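Long-range contacts in ATP-dependent DNA helicase uvsW (Enterobacteria phage T4, PDB 1RIF), which couples ATP hydrolysis to 3'-5' unwinding and branch migration of DNA in recombination-dependent repair and the reorganization of stalled replication forks: residues A[223-234]-A[248-259]; A[237-246]-A[269-277]. The protein carries 1 engineered substitution. All coordinates share one frame; numbering follows the deposited sequence.

Contact 1. Residues A[223-234]-A[248-259]. With AU (gold ion), chain D.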
loop_
_atom_site.group_PDB
_atom_site.type_symbol
_atom_site.label_atom_id
_atom_site.label_comp_id
_atom_site.label_asym_id
_atom_site.label_seq_id
_atom_site.Cartn_x
_atom_site.Cartn_y
_atom_site.Cartn_z
ATOM N N PHE A 223 -9.049 10.235 -2.456
ATOM C CA PHE A 223 -8.299 9.241 -1.694
ATOM C C PHE A 223 -8.281 9.438 -0.181
ATOM O O PHE A 223 -7.825 8.556 0.547
ATOM C CB PHE A 223 -6.856 9.165 -2.209
ATOM C CG PHE A 223 -6.749 8.746 -3.652
ATOM C CD1 PHE A 223 -6.889 9.680 -4.679
ATOM C CD2 PHE A 223 -6.553 7.409 -3.984
ATOM C CE1 PHE A 223 -6.837 9.289 -6.016
ATOM C CE2 PHE A 223 -6.499 7.006 -5.324
ATOM C CZ PHE A 223 -6.642 7.948 -6.341
ATOM N N SER A 224 -8.776 10.575 0.301
ATOM C CA SER A 224 -8.773 10.846 1.745
ATOM C C SER A 224 -9.708 9.922 2.528
ATOM O O SER A 224 -9.513 9.698 3.720
ATOM C CB SER A 224 -9.162 12.302 2.013
ATOM O OG SER A 224 -8.280 13.193 1.350
ATOM N N GLN A 225 -10.713 9.385 1.844
ATOM C CA GLN A 225 -11.699 8.501 2.461
ATOM C C GLN A 225 -11.208 7.099 2.780
ATOM O O GLN A 225 -11.897 6.358 3.472
ATOM C CB GLN A 225 -12.926 8.385 1.561
ATOM C CG GLN A 225 -12.618 7.912 0.152
ATOM C CD GLN A 225 -13.844 7.928 -0.740
ATOM O OE1 GLN A 225 -13.749 8.156 -1.948
ATOM N NE2 GLN A 225 -15.005 7.672 -0.148
ATOM N N PHE A 226 -10.023 6.734 2.301
ATOM C CA PHE A 226 -9.523 5.386 2.545
ATOM C C PHE A 226 -8.602 5.197 3.737
ATOM O O PHE A 226 -7.660 5.964 3.934
ATOM C CB PHE A 226 -8.857 4.850 1.276
ATOM C CG PHE A 226 -9.792 4.780 0.107
ATOM C CD1 PHE A 226 -9.769 5.761 -0.884
ATOM C CD2 PHE A 226 -10.751 3.773 0.031
ATOM C CE1 PHE A 226 -10.691 5.740 -1.929
ATOM C CE2 PHE A 226 -11.680 3.745 -1.010
ATOM C CZ PHE A 226 -11.652 4.730 -1.992
ATOM N N GLY A 227 -8.900 4.174 4.539
ATOM C CA GLY A 227 -8.086 3.868 5.698
ATOM C C GLY A 227 -7.158 2.699 5.401
ATOM O O GLY A 227 -6.125 2.513 6.051
ATOM N N MET A 228 -7.543 1.902 4.411
ATOM C CA MET A 228 -6.758 0.750 3.997
ATOM C C MET A 228 -6.790 0.645 2.480
ATOM O O MET A 228 -7.802 0.931 1.856
ATOM C CB MET A 228 -7.317 -0.536 4.609
ATOM C CG MET A 228 -6.582 -1.797 4.175
ATOM S SD MET A 228 -7.305 -3.325 4.841
ATOM C CE MET A 228 -6.632 -3.311 6.516
ATOM N N MET A 229 -5.666 0.248 1.894
ATOM C CA MET A 229 -5.545 0.095 0.445
ATOM C C MET A 229 -4.677 -1.123 0.150
ATOM O O MET A 229 -3.663 -1.360 0.814
ATOM C CB MET A 229 -4.925 1.363 -0.178
ATOM C CG MET A 229 -4.684 1.323 -1.690
ATOM S SD MET A 229 -3.148 0.477 -2.223
ATOM C CE MET A 229 -1.910 1.660 -1.727
ATOM N N MET A 230 -5.097 -1.894 -0.845
ATOM C CA MET A 230 -4.385 -3.088 -1.271
ATOM C C MET A 230 -4.252 -3.109 -2.792
ATOM O O MET A 230 -5.167 -2.696 -3.519
ATOM C CB MET A 230 -5.150 -4.349 -0.857
ATOM C CG MET A 230 -5.329 -4.565 0.622
ATOM S SD MET A 230 -6.612 -5.809 0.872
ATOM C CE MET A 230 -7.774 -4.916 1.869
ATOM N N ASN A 231 -3.115 -3.607 -3.267
ATOM C CA ASN A 231 -2.874 -3.734 -4.697
ATOM C C ASN A 231 -2.340 -5.143 -4.963
ATOM O O ASN A 231 -1.198 -5.461 -4.624
ATOM C CB ASN A 231 -1.872 -2.675 -5.175
ATOM C CG ASN A 231 -1.556 -2.793 -6.671
ATOM O OD1 ASN A 231 -2.356 -3.306 -7.461
ATOM N ND2 ASN A 231 -0.395 -2.296 -7.062
ATOM N N ASP A 232 -3.188 -5.993 -5.535
ATOM C CA ASP A 232 -2.797 -7.355 -5.861
ATOM C C ASP A 232 -1.992 -7.282 -7.161
ATOM O O ASP A 232 -2.452 -6.700 -8.134
ATOM C CB ASP A 232 -4.047 -8.232 -6.033
ATOM C CG ASP A 232 -3.716 -9.712 -6.148
ATOM O OD1 ASP A 232 -2.970 -10.237 -5.296
ATOM O OD2 ASP A 232 -4.205 -10.359 -7.092
ATOM N N GLU A 233 -0.797 -7.873 -7.154
ATOM C CA GLU A 233 0.130 -7.862 -8.295
ATOM C C GLU A 233 0.724 -6.463 -8.371
ATOM O O GLU A 233 0.767 -5.847 -9.429
ATOM C CB GLU A 233 -0.589 -8.176 -9.611
ATOM C CG GLU A 233 -1.190 -9.547 -9.684
ATOM C CD GLU A 233 -0.145 -10.640 -9.649
ATOM O OE1 GLU A 233 0.627 -10.707 -8.670
ATOM O OE2 GLU A 233 -0.095 -11.440 -10.605
ATOM N N CYS A 234 1.184 -5.962 -7.237
ATOM C CA CYS A 234 1.743 -4.617 -7.186
ATOM C C CYS A 234 2.983 -4.431 -8.050
ATOM O O CYS A 234 3.398 -3.302 -8.295
ATOM C CB CYS A 234 2.036 -4.211 -5.731
ATOM S SG CYS A 234 2.866 -5.452 -4.682
ATOM N N GLY A 248 -2.404 11.451 -2.149
ATOM C CA GLY A 248 -3.834 11.485 -1.894
ATOM C C GLY A 248 -4.284 10.583 -0.756
ATOM O O GLY A 248 -5.293 10.856 -0.104
ATOM N N LEU A 249 -3.547 9.504 -0.518
ATOM C CA LEU A 249 -3.884 8.563 0.549
ATOM C C LEU A 249 -3.247 9.036 1.850
ATOM O O LEU A 249 -2.402 8.350 2.427
ATOM C CB LEU A 249 -3.359 7.167 0.196
ATOM C CG LEU A 249 -3.985 6.480 -1.019
ATOM C CD1 LEU A 249 -3.089 5.344 -1.483
ATOM C CD2 LEU A 249 -5.376 5.971 -0.661
ATOM N N ASN A 250 -3.661 10.209 2.315
ATOM C CA ASN A 250 -3.083 10.774 3.526
ATOM C C ASN A 250 -3.645 10.185 4.812
ATOM O O ASN A 250 -3.075 10.376 5.875
ATOM C CB ASN A 250 -3.250 12.299 3.514
ATOM C CG ASN A 250 -4.697 12.729 3.563
ATOM O OD1 ASN A 250 -5.532 12.224 2.812
ATOM N ND2 ASN A 250 -5.003 13.672 4.448
ATOM N N ASN A 251 -4.760 9.468 4.706
ATOM C CA ASN A 251 -5.383 8.833 5.865
ATOM C C ASN A 251 -5.271 7.313 5.796
ATOM O O ASN A 251 -5.840 6.617 6.638
ATOM C CB ASN A 251 -6.872 9.190 5.951
ATOM C CG ASN A 251 -7.107 10.659 6.205
ATOM O OD1 ASN A 251 -6.488 11.250 7.090
ATOM N ND2 ASN A 251 -8.012 11.257 5.439
ATOM N N CYS A 252 -4.538 6.812 4.801
ATOM C CA CYS A 252 -4.381 5.374 4.581
ATOM C C CYS A 252 -3.359 4.693 5.482
ATOM O O CYS A 252 -2.233 4.402 5.077
ATOM C CB CYS A 252 -4.034 5.104 3.117
ATOM S SG CYS A 252 -4.641 3.511 2.530
ATOM N N MET A 253 -3.803 4.408 6.701
ATOM C CA MET A 253 -3.005 3.779 7.731
ATOM C C MET A 253 -2.506 2.393 7.308
ATOM O O MET A 253 -1.374 2.012 7.617
ATOM C CB MET A 253 -3.860 3.683 8.994
ATOM C CG MET A 253 -3.108 3.429 10.280
ATOM S SD MET A 253 -4.268 2.938 11.589
ATOM C CE MET A 253 -5.762 3.910 11.134
ATOM N N PHE A 254 -3.351 1.638 6.614
ATOM C CA PHE A 254 -2.961 0.308 6.156
ATOM C C PHE A 254 -2.770 0.312 4.649
ATOM O O PHE A 254 -3.594 0.841 3.909
ATOM C CB PHE A 254 -4.020 -0.753 6.505
ATOM C CG PHE A 254 -4.235 -0.951 7.981
ATOM C CD1 PHE A 254 -5.163 -0.176 8.677
ATOM C CD2 PHE A 254 -3.503 -1.910 8.677
ATOM C CE1 PHE A 254 -5.360 -0.350 10.040
ATOM C CE2 PHE A 254 -3.692 -2.096 10.043
ATOM C CZ PHE A 254 -4.625 -1.311 10.728
ATOM N N LYS A 255 -1.670 -0.275 4.200
ATOM C CA LYS A 255 -1.378 -0.364 2.784
ATOM C C LYS A 255 -0.649 -1.660 2.544
ATOM O O LYS A 255 0.323 -1.960 3.228
ATOM C CB LYS A 255 -0.538 0.830 2.318
ATOM C CG LYS A 255 -1.358 2.107 2.192
ATOM C CD LYS A 255 -0.670 3.167 1.343
ATOM C CE LYS A 255 0.506 3.784 2.058
ATOM N NZ LYS A 255 1.157 4.796 1.200
ATOM N N PHE A 256 -1.140 -2.434 1.581
ATOM C CA PHE A 256 -0.541 -3.721 1.254
ATOM C C PHE A 256 -0.371 -3.968 -0.236
ATOM O O PHE A 256 -1.249 -3.670 -1.041
ATOM C CB PHE A 256 -1.373 -4.866 1.845
ATOM C CG PHE A 256 -1.610 -4.737 3.325
ATOM C CD1 PHE A 256 -2.882 -4.473 3.819
ATOM C CD2 PHE A 256 -0.555 -4.848 4.222
ATOM C CE1 PHE A 256 -3.095 -4.318 5.192
ATOM C CE2 PHE A 256 -0.759 -4.696 5.585
ATOM C CZ PHE A 256 -2.031 -4.429 6.071
ATOM N N GLY A 257 0.789 -4.504 -0.586
ATOM C CA GLY A 257 1.066 -4.863 -1.961
ATOM C C GLY A 257 1.225 -6.372 -1.911
ATOM O O GLY A 257 1.851 -6.886 -0.990
ATOM N N LEU A 258 0.635 -7.095 -2.853
ATOM C CA LEU A 258 0.772 -8.552 -2.868
ATOM C C LEU A 258 1.401 -8.965 -4.191
ATOM O O LEU A 258 0.948 -8.555 -5.267
ATOM C CB LEU A 258 -0.586 -9.243 -2.693
ATOM C CG LEU A 258 -1.236 -9.108 -1.315
ATOM C CD1 LEU A 258 -1.923 -7.743 -1.194
ATOM C CD2 LEU A 258 -2.236 -10.238 -1.124
ATOM N N SER A 259 2.442 -9.785 -4.123
ATOM C CA SER A 259 3.109 -10.177 -5.345
ATOM C C SER A 259 4.073 -11.329 -5.165
ATOM O O SER A 259 4.780 -11.406 -4.168
ATOM C CB SER A 259 3.854 -8.963 -5.905
ATOM O OG SER A 259 4.657 -9.305 -7.011
HETATM AU AU AU D . 5.229 -5.153 -5.521
HETATM O O HOH W 1 -6.225 8.288 2.584
#
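Met229 meets three side chains of 248-259. Its CB lies 3.5 Å from Cys252 SG. The chain bends at chi2 (-82°) and again at chi3, carrying CE to 3.6 Å from Lys255 CD and 3.9 Å from Leu249 CD1. Met228 points to the other face of the sheet. It stays extended to SD and then turns, so CE rests near Phe254 CB and meets the edge of the Phe256 ring at CE1, 3.9 Å away. The Met230 side chain lies alongside Phe256, with CG 4.0 Å from CD1 at the ring edge. The backbones of 228-232 and 254-258 pair in parallel. Just past Asp232, Glu233 N and Cys234 N both donate to Leu258 O. At the other end, Asn251 ND2 gives a straight bond (2.8 Å, 170°) to Ser224 O, and a water links Phe223 O and Phe226 O to Asn251 N. Asp232, Glu233 and Cys234 belong to the predicted DEAH box. Cys234 SG holds a gold ion at 2.5 Å. The engineered Arg141 of the predicted ATP site salt-bridges Asp232 and Glu233. Strand 159-163 pairs with the far side of 226-232. Helix 141-155 packs on the face of Met228 and Phe256, and helix 269-276 on that of Met229.

Contact 2. Residues A[237-246]-A[269-277]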
loop_
_atom_site.group_PDB
_atom_site.type_symbol
_atom_site.label_atom_id
_atom_site.label_comp_id
_atom_site.label_asym_id
_atom_site.label_seq_id
_atom_site.Cartn_x
_atom_site.Cartn_y
_atom_site.Cartn_z
ATOM N N ALA A 237 2.344 -2.429 -11.107
ATOM C CA ALA A 237 2.082 -1.005 -10.938
ATOM C C ALA A 237 3.277 -0.209 -11.452
ATOM O O ALA A 237 4.419 -0.643 -11.313
ATOM C CB ALA A 237 1.842 -0.695 -9.471
ATOM N N THR A 238 3.015 0.950 -12.053
ATOM C CA THR A 238 4.095 1.801 -12.560
ATOM C C THR A 238 4.415 2.915 -11.564
ATOM O O THR A 238 3.603 3.245 -10.692
ATOM C CB THR A 238 3.741 2.448 -13.912
ATOM O OG1 THR A 238 2.682 3.393 -13.727
ATOM C CG2 THR A 238 3.304 1.386 -14.915
ATOM N N GLY A 239 5.607 3.486 -11.704
ATOM C CA GLY A 239 6.035 4.547 -10.814
ATOM C C GLY A 239 5.194 5.778 -11.004
ATOM O O GLY A 239 5.019 6.573 -10.085
ATOM N N LYS A 240 4.673 5.932 -12.213
ATOM C CA LYS A 240 3.831 7.067 -12.541
ATOM C C LYS A 240 2.515 6.970 -11.774
ATOM O O LYS A 240 2.041 7.956 -11.206
ATOM C CB LYS A 240 3.571 7.105 -14.046
ATOM C CG LYS A 240 2.803 8.334 -14.505
ATOM C CD LYS A 240 2.711 8.404 -16.025
ATOM C CE LYS A 240 4.067 8.777 -16.649
ATOM N NZ LYS A 240 5.202 7.833 -16.332
ATOM N N SER A 241 1.932 5.773 -11.757
ATOM C CA SER A 241 0.683 5.542 -11.042
ATOM C C SER A 241 0.892 5.802 -9.553
ATOM O O SER A 241 0.161 6.575 -8.935
ATOM C CB SER A 241 0.209 4.097 -11.248
ATOM O OG SER A 241 -0.299 3.905 -12.554
ATOM N N ILE A 242 1.900 5.150 -8.987
ATOM C CA ILE A 242 2.220 5.294 -7.573
ATOM C C ILE A 242 2.409 6.748 -7.188
ATOM O O ILE A 242 1.719 7.255 -6.305
ATOM C CB ILE A 242 3.507 4.511 -7.213
ATOM C CG1 ILE A 242 3.264 3.006 -7.399
ATOM C CG2 ILE A 242 3.941 4.843 -5.789
ATOM C CD1 ILE A 242 4.504 2.145 -7.236
ATOM N N SER A 243 3.337 7.429 -7.850
ATOM C CA SER A 243 3.581 8.820 -7.514
ATOM C C SER A 243 2.356 9.682 -7.784
ATOM O O SER A 243 2.227 10.778 -7.238
ATOM C CB SER A 243 4.811 9.358 -8.269
ATOM O OG SER A 243 4.714 9.155 -9.662
ATOM N N SER A 244 1.438 9.169 -8.598
ATOM C CA SER A 244 0.220 9.896 -8.939
ATOM C C SER A 244 -0.851 9.919 -7.834
ATOM O O SER A 244 -1.558 10.914 -7.685
ATOM C CB SER A 244 -0.380 9.317 -10.224
ATOM O OG SER A 244 -1.455 10.106 -10.679
ATOM N N ILE A 245 -0.967 8.843 -7.055
ATOM C CA ILE A 245 -1.982 8.779 -5.998
ATOM C C ILE A 245 -1.460 8.680 -4.567
ATOM O O ILE A 245 -2.246 8.768 -3.624
ATOM C CB ILE A 245 -2.935 7.561 -6.173
ATOM C CG1 ILE A 245 -2.168 6.259 -5.922
ATOM C CG2 ILE A 245 -3.545 7.554 -7.568
ATOM C CD1 ILE A 245 -3.058 5.034 -5.713
ATOM N N ILE A 246 -0.156 8.496 -4.395
ATOM C CA ILE A 246 0.415 8.337 -3.063
ATOM C C ILE A 246 0.107 9.462 -2.064
ATOM O O ILE A 246 -0.234 9.192 -0.911
ATOM C CB ILE A 246 1.947 8.110 -3.150
ATOM C CG1 ILE A 246 2.488 7.687 -1.780
ATOM C CG2 ILE A 246 2.635 9.370 -3.681
ATOM C CD1 ILE A 246 3.927 7.174 -1.810
ATOM N N ILE A 269 12.651 -0.297 -7.234
ATOM C CA ILE A 269 12.129 -1.066 -6.095
ATOM C C ILE A 269 11.858 -0.145 -4.905
ATOM O O ILE A 269 10.969 -0.390 -4.089
ATOM C CB ILE A 269 13.125 -2.162 -5.633
ATOM C CG1 ILE A 269 12.567 -2.900 -4.411
ATOM C CG2 ILE A 269 14.476 -1.542 -5.284
ATOM C CD1 ILE A 269 11.288 -3.670 -4.679
ATOM N N MET A 270 12.638 0.924 -4.828
ATOM C CA MET A 270 12.537 1.897 -3.755
ATOM C C MET A 270 11.157 2.563 -3.627
ATOM O O MET A 270 10.691 2.806 -2.515
ATOM C CB MET A 270 13.628 2.948 -3.950
ATOM C CG MET A 270 13.886 3.825 -2.753
ATOM S SD MET A 270 15.474 4.666 -2.895
ATOM C CE MET A 270 16.380 3.934 -1.509
ATOM N N GLN A 271 10.495 2.854 -4.742
ATOM C CA GLN A 271 9.192 3.495 -4.632
ATOM C C GLN A 271 8.031 2.537 -4.404
ATOM O O GLN A 271 6.897 2.972 -4.208
ATOM C CB GLN A 271 8.904 4.416 -5.829
ATOM C CG GLN A 271 8.830 3.769 -7.177
ATOM C CD GLN A 271 8.389 4.759 -8.258
ATOM O OE1 GLN A 271 8.560 4.500 -9.449
ATOM N NE2 GLN A 271 7.809 5.891 -7.842
ATOM N N TYR A 272 8.306 1.235 -4.417
ATOM C CA TYR A 272 7.255 0.266 -4.148
ATOM C C TYR A 272 7.218 0.077 -2.637
ATOM O O TYR A 272 6.151 -0.102 -2.058
ATOM C CB TYR A 272 7.510 -1.064 -4.881
ATOM C CG TYR A 272 7.359 -0.949 -6.392
ATOM C CD1 TYR A 272 8.379 -0.398 -7.174
ATOM C CD2 TYR A 272 6.175 -1.328 -7.032
ATOM C CE1 TYR A 272 8.222 -0.221 -8.551
ATOM C CE2 TYR A 272 6.008 -1.157 -8.409
ATOM C CZ TYR A 272 7.038 -0.599 -9.162
ATOM O OH TYR A 272 6.885 -0.399 -10.521
ATOM N N VAL A 273 8.379 0.140 -1.986
ATOM C CA VAL A 273 8.408 0.005 -0.532
ATOM C C VAL A 273 7.971 1.341 0.067
ATOM O O VAL A 273 7.459 1.400 1.182
ATOM C CB VAL A 273 9.817 -0.379 -0.003
ATOM C CG1 VAL A 273 10.368 -1.543 -0.807
ATOM C CG2 VAL A 273 10.743 0.792 -0.069
ATOM N N GLY A 274 8.167 2.415 -0.695
ATOM C CA GLY A 274 7.751 3.729 -0.237
ATOM C C GLY A 274 6.233 3.815 -0.261
ATOM O O GLY A 274 5.627 4.529 0.530
ATOM N N MET A 275 5.614 3.069 -1.171
ATOM C CA MET A 275 4.164 3.057 -1.306
ATOM C C MET A 275 3.494 1.941 -0.504
ATOM O O MET A 275 2.392 2.124 0.004
ATOM C CB MET A 275 3.776 2.910 -2.780
ATOM C CG MET A 275 2.277 2.716 -3.036
ATOM S SD MET A 275 1.262 4.137 -2.555
ATOM C CE MET A 275 0.002 4.121 -3.819
ATOM N N PHE A 276 4.164 0.796 -0.378
ATOM C CA PHE A 276 3.591 -0.354 0.318
ATOM C C PHE A 276 4.242 -0.869 1.607
ATOM O O PHE A 276 3.679 -1.744 2.261
ATOM C CB PHE A 276 3.491 -1.532 -0.657
ATOM C CG PHE A 276 2.582 -1.282 -1.821
ATOM C CD1 PHE A 276 3.103 -1.079 -3.094
ATOM C CD2 PHE A 276 1.200 -1.224 -1.638
ATOM C CE1 PHE A 276 2.268 -0.816 -4.171
ATOM C CE2 PHE A 276 0.355 -0.962 -2.705
ATOM C CZ PHE A 276 0.886 -0.755 -3.978
ATOM N N GLY A 277 5.415 -0.364 1.967
ATOM C CA GLY A 277 6.074 -0.842 3.173
ATOM C C GLY A 277 7.120 -1.913 2.906
ATOM O O GLY A 277 7.311 -2.353 1.768
#
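Met275 and Tyr272 face Ala237, Ile242, Ile245 and Ile246 where two helices pack on the parallel sheet of the P-loop NTPase fold. Helix 239-245 is the crossover of a beta-alpha-beta unit. It lies beside helix 269-276 with the axes 10.4 Å apart and 34° between their directions. Met275 can be followed atom by atom. Its CB sits 3.6 Å from Ile242 CG2. CG lies anti to the backbone N (chi1 173°) and still touches the same methyl. There the chain bends, and SD comes to 3.8 Å from Ile246 CG1, the two side chains running antiparallel alongside one another. A second bend takes CE to Ile245, where it is 3.7 Å from CG1 and equally close to CD1. Met275 thus touches three isoleucines with successive atoms. The other branch of Ile242 goes to Tyr272. Its CD1 stands over one face of the Tyr272 ring, 4.0 Å from the centroid, in a CH-pi contact offset toward the rim. Thr238 is the N-cap of helix 239-245, with OG1 accepting from Ser241 N. Trp212 packs against Ala237 and Ile245. Met229 of strand 226-232 touches Met275, and Asn231 touches Ala237. Just before helix 239-245 the contact turns polar. The Tyr272 hydroxyl hydrogen-bonds to Arg263. Its own hydrogen goes to Ala237 O, which lies 2.6 Å from Tyr272 OH, with the donor tilted 22° from the carbonyl plane.

How the contacts relate
Both contacts lie in the ATP-binding domain of this N-terminal part of the helicase, their centres 11 Å apart. Contact 1 is a strand pair in its parallel sheet, and contact 2 is a helix pair on one face. Helix 239-245 joins the strands of contact 1. Phe223 CZ is 3.4 Å from Ile245 CG2. Lys255 NZ makes a weak hydrogen bond to Met275 O. The predicted DEAH box begins at Asp232, which ends strand 226-232. The nearest side-chain atoms of Glu233 and the engineered Arg141, in the predicted ATP site, are about 3 Å apart. Cys234 O lies 3.4 Å from Tyr272 CE2, and the gold ion on Cys234 is about 4 Å from the nearest Tyr272 side-chain atom.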